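Local coordinates for protein transcription regulator AmtR (Mycobacterium smegmatis, PDB 5E57) that probably acts as a DNA-binding transcription factor of the TetR family and takes part in nitrogen regulation, at residues V138-P152 and G178-D190. Numbering follows the deposited sequence. Where two conformers were deposited one is given.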
loop_
_atom_site.group_PDB
_atom_site.type_symbol
_atom_site.label_atom_id
_atom_site.label_comp_id
_atom_site.label_asym_id
_atom_site.label_seq_id
_atom_site.Cartn_x
_atom_site.Cartn_y
_atom_site.Cartn_z
ATOM N N VAL A 138 3.374 16.817 14.580
ATOM C CA VAL A 138 4.201 15.936 15.415
ATOM C C VAL A 138 5.659 16.193 15.065
ATOM O O VAL A 138 6.553 16.259 15.944
ATOM C CB VAL A 138 3.865 14.441 15.235
ATOM C CG1 VAL A 138 4.855 13.590 15.999
ATOM C CG2 VAL A 138 2.419 14.153 15.642
ATOM N N ILE A 139 5.890 16.332 13.765
ATOM C CA ILE A 139 7.189 16.676 13.262
ATOM C C ILE A 139 7.745 17.971 13.891
ATOM O O ILE A 139 8.899 17.979 14.337
ATOM C CB ILE A 139 7.210 16.780 11.722
ATOM C CG1 ILE A 139 7.106 15.364 11.099
ATOM C CG2 ILE A 139 8.516 17.388 11.241
ATOM C CD1 ILE A 139 6.679 15.379 9.634
ATOM N N ALA A 140 6.950 19.051 13.886
ATOM C CA ALA A 140 7.391 20.322 14.448
ATOM C C ALA A 140 7.722 20.147 15.929
ATOM O O ALA A 140 8.779 20.554 16.350
ATOM C CB ALA A 140 6.338 21.408 14.238
ATOM N N GLU A 141 6.837 19.495 16.688
ATOM C CA GLU A 141 7.021 19.260 18.111
ATOM C C GLU A 141 8.234 18.421 18.483
ATOM O O GLU A 141 8.726 18.565 19.592
ATOM C CB GLU A 141 5.781 18.615 18.738
ATOM N N CYS A 142 8.736 17.568 17.587
ATOM C CA CYS A 142 9.832 16.672 17.986
ATOM C C CYS A 142 11.098 16.915 17.184
ATOM O O CYS A 142 12.088 16.257 17.418
ATOM C CB CYS A 142 9.409 15.211 17.879
ATOM S SG CYS A 142 9.339 14.646 16.177
ATOM N N GLY A 143 11.062 17.891 16.280
ATOM C CA GLY A 143 12.206 18.237 15.500
ATOM C C GLY A 143 12.531 17.122 14.524
ATOM O O GLY A 143 13.698 16.846 14.274
ATOM N N GLY A 144 11.498 16.500 13.938
ATOM C CA GLY A 144 11.699 15.359 13.017
ATOM C C GLY A 144 11.780 15.801 11.557
ATOM O O GLY A 144 11.881 16.982 11.283
ATOM N N PRO A 145 11.738 14.841 10.605
ATOM C CA PRO A 145 11.937 15.170 9.187
ATOM C C PRO A 145 10.722 15.733 8.468
ATOM O O PRO A 145 9.756 15.040 8.249
ATOM C CB PRO A 145 12.391 13.842 8.583
ATOM C CG PRO A 145 11.762 12.790 9.459
ATOM C CD PRO A 145 11.692 13.385 10.854
ATOM N N PRO A 146 10.773 17.007 8.064
ATOM C CA PRO A 146 9.569 17.615 7.527
ATOM C C PRO A 146 8.968 16.852 6.356
ATOM O O PRO A 146 7.755 16.906 6.133
ATOM C CB PRO A 146 10.024 19.046 7.128
ATOM C CG PRO A 146 11.504 18.972 7.041
ATOM C CD PRO A 146 11.890 17.977 8.123
ATOM N N GLU A 147 9.795 16.096 5.657
ATOM C CA GLU A 147 9.385 15.439 4.448
ATOM C C GLU A 147 8.560 14.171 4.723
ATOM O O GLU A 147 7.951 13.647 3.810
ATOM C CB GLU A 147 10.627 15.132 3.581
ATOM N N ALA A 148 8.486 13.705 5.965
ATOM C CA ALA A 148 7.847 12.449 6.256
ATOM C C ALA A 148 6.347 12.555 6.467
ATOM O O ALA A 148 5.715 11.580 6.856
ATOM C CB ALA A 148 8.484 11.840 7.507
ATOM N N ASP A 149 5.752 13.725 6.298
ATOM C CA ASP A 149 4.415 13.918 6.789
ATOM C C ASP A 149 3.313 13.101 6.147
ATOM O O ASP A 149 2.256 13.039 6.707
ATOM C CB ASP A 149 4.066 15.412 6.893
ATOM C CG ASP A 149 3.977 16.126 5.574
ATOM O OD1 ASP A 149 4.123 15.520 4.483
ATOM O OD2 ASP A 149 3.765 17.342 5.672
ATOM N N ASP A 150 3.531 12.487 4.983
ATOM C CA ASP A 150 2.533 11.534 4.341
ATOM C C ASP A 150 2.665 10.094 4.813
ATOM O O ASP A 150 1.731 9.286 4.601
ATOM C CB ASP A 150 2.668 11.553 2.811
ATOM C CG ASP A 150 1.399 11.130 2.082
ATOM O OD1 ASP A 150 0.227 11.534 2.385
ATOM O OD2 ASP A 150 1.563 10.447 1.083
ATOM N N LEU A 151 3.771 9.773 5.506
ATOM C CA LEU A 151 4.084 8.411 5.781
ATOM C C LEU A 151 3.158 7.754 6.808
ATOM O O LEU A 151 2.842 6.587 6.650
ATOM C CB LEU A 151 5.552 8.225 6.106
ATOM C CG LEU A 151 6.472 8.720 4.965
ATOM C CD1 LEU A 151 7.887 8.461 5.381
ATOM C CD2 LEU A 151 6.193 8.058 3.625
ATOM N N PRO A 152 2.610 8.496 7.765
ATOM C CA PRO A 152 1.690 7.768 8.666
ATOM C C PRO A 152 0.437 7.305 7.968
ATOM O O PRO A 152 -0.068 6.169 8.231
ATOM C CB PRO A 152 1.329 8.814 9.715
ATOM C CG PRO A 152 2.560 9.602 9.819
ATOM C CD PRO A 152 3.013 9.770 8.377
ATOM N N GLY A 178 1.006 1.926 14.556
ATOM C CA GLY A 178 0.951 3.082 15.390
ATOM C C GLY A 178 2.329 3.486 15.824
ATOM O O GLY A 178 2.679 4.637 15.693
ATOM N N GLU A 179 3.148 2.529 16.280
ATOM C CA GLU A 179 4.502 2.898 16.651
ATOM C C GLU A 179 5.363 3.425 15.450
ATOM O O GLU A 179 6.051 4.428 15.572
ATOM C CB GLU A 179 5.214 1.722 17.320
ATOM C CG GLU A 179 6.611 2.182 17.684
ATOM C CD GLU A 179 7.325 1.287 18.691
ATOM O OE1 GLU A 179 6.658 0.400 19.323
ATOM O OE2 GLU A 179 8.561 1.525 18.786
ATOM N N GLY A 180 5.309 2.714 14.328
ATOM C CA GLY A 180 6.021 3.115 13.139
ATOM C C GLY A 180 5.643 4.481 12.629
ATOM O O GLY A 180 6.514 5.234 12.193
ATOM N N ALA A 181 4.344 4.784 12.661
ATOM C CA ALA A 181 3.854 6.021 12.093
ATOM C C ALA A 181 4.377 7.197 12.882
ATOM O O ALA A 181 4.701 8.228 12.304
ATOM C CB ALA A 181 2.337 6.040 12.076
ATOM N N LEU A 182 4.547 7.007 14.183
ATOM C CA LEU A 182 5.239 7.955 15.032
ATOM C C LEU A 182 6.765 7.985 14.938
ATOM O O LEU A 182 7.346 9.096 14.870
ATOM C CB LEU A 182 4.672 7.836 16.461
ATOM C CG LEU A 182 3.381 8.678 16.159
ATOM C CD1 LEU A 182 2.068 7.950 16.196
ATOM C CD2 LEU A 182 3.375 10.008 16.883
ATOM N N ARG A 183 7.427 6.833 14.837
ATOM C CA ARG A 183 8.868 6.907 14.581
ATOM C C ARG A 183 9.307 7.570 13.325
ATOM O O ARG A 183 10.379 8.228 13.303
ATOM C CB ARG A 183 9.541 5.554 14.654
ATOM C CG ARG A 183 9.455 5.004 16.020
ATOM C CD ARG A 183 10.194 3.703 16.044
ATOM N NE ARG A 183 9.928 3.082 17.314
ATOM C CZ ARG A 183 10.720 3.187 18.336
ATOM N NH1 ARG A 183 11.891 3.858 18.223
ATOM N NH2 ARG A 183 10.353 2.593 19.486
ATOM N N VAL A 184 8.519 7.468 12.269
ATOM C CA VAL A 184 8.966 8.036 10.991
ATOM C C VAL A 184 8.902 9.525 11.073
ATOM O O VAL A 184 9.530 10.219 10.229
ATOM C CB VAL A 184 8.163 7.634 9.721
ATOM C CG1 VAL A 184 8.376 6.201 9.437
ATOM C CG2 VAL A 184 6.673 7.920 9.857
ATOM N N LEU A 185 8.148 10.023 12.047
ATOM C CA LEU A 185 8.068 11.473 12.242
ATOM C C LEU A 185 9.080 12.033 13.246
ATOM O O LEU A 185 9.045 13.205 13.522
ATOM C CB LEU A 185 6.700 11.829 12.749
ATOM C CG LEU A 185 5.571 11.352 11.874
ATOM C CD1 LEU A 185 4.260 11.746 12.552
ATOM C CD2 LEU A 185 5.678 11.901 10.470
ATOM N N GLY A 186 9.915 11.179 13.826
ATOM C CA GLY A 186 10.963 11.597 14.761
ATOM C C GLY A 186 10.487 11.493 16.178
ATOM O O GLY A 186 11.160 11.912 17.074
ATOM N N PHE A 187 9.314 10.951 16.413
ATOM C CA PHE A 187 8.909 10.771 17.797
ATOM C C PHE A 187 9.751 9.659 18.432
ATOM O O PHE A 187 9.821 8.549 17.895
ATOM C CB PHE A 187 7.423 10.473 17.871
ATOM C CG PHE A 187 6.876 10.332 19.242
ATOM C CD1 PHE A 187 6.282 11.403 19.876
ATOM C CD2 PHE A 187 6.861 9.107 19.860
ATOM C CE1 PHE A 187 5.731 11.251 21.136
ATOM C CE2 PHE A 187 6.323 8.956 21.121
ATOM C CZ PHE A 187 5.755 10.026 21.764
ATOM N N ASP A 188 10.368 9.982 19.573
ATOM C CA ASP A 188 11.136 9.028 20.394
ATOM C C ASP A 188 10.636 9.002 21.850
ATOM O O ASP A 188 11.365 8.582 22.720
ATOM C CB ASP A 188 12.654 9.367 20.366
ATOM N N GLY A 189 9.429 9.491 22.120
ATOM C CA GLY A 189 8.898 9.498 23.461
ATOM C C GLY A 189 8.615 8.123 24.014
ATOM O O GLY A 189 9.232 7.153 23.606
ATOM N N ASP A 190 7.637 8.033 24.906
ATOM C CA ASP A 190 7.359 6.787 25.639
ATOM C C ASP A 190 6.176 6.013 25.070
ATOM O O ASP A 190 5.022 6.331 25.370
ATOM C CB ASP A 190 7.059 7.120 27.107
ATOM C CG ASP A 190 6.558 5.912 27.918
ATOM O OD1 ASP A 190 6.247 6.121 29.110
ATOM O OD2 ASP A 190 6.449 4.770 27.403
#
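Leu185 turns CG away from its own carbonyl carbon (chi1 -56°) and extends the chain from there, which drives its fork between Val138, Ile139, Ala148 and Pro152. The two methyls divide the work: CD1 lies against CB of Val138 at 3.8 Å and also meets the ring carbon CG of Pro152, while CD2 touches CD1 of Ile139 at 3.7 Å and rests near the carbonyl oxygen of Ala148. Val138 holds CG1 opposite its backbone N (chi1 174°), pointing that methyl at CD2 of Leu182; both leucines cross the valine at roughly right angles. Next to Leu185 in sequence, Val184 reaches CB of Leu151 through CG2 at 3.9 Å, and the CB atoms of Pro152 and Ala181 lie 3.8 Å apart. In this all-helical TetR-family subunit the contact joins the C-terminal end of helix 118-142, the link to helix 151-165, and the C-terminal part of helix 173-183 with the turn after it. Gly143 and Gly186, both at positive phi, each mark a Schellman motif. Beside Gly186, the backbones approach until the CA atoms of Gly144 and Gly186 are 4.2 Å apart. CA of Gly144 directs a nearly straight C-H...O contact (175°) at O of Leu185, 3.5 Å away, a buried oxygen which has no conventional hydrogen-bond partner. CG of Pro145 approaches O of Val184. No hydrogen bond spans the two segments; the contact is largely apolar packing, with the C-H...O approach beside it. Leu85 of helix 82-98 and Ala135 add to the surroundings of Leu185, and Val184 also packs on Gly180 of the second subunit.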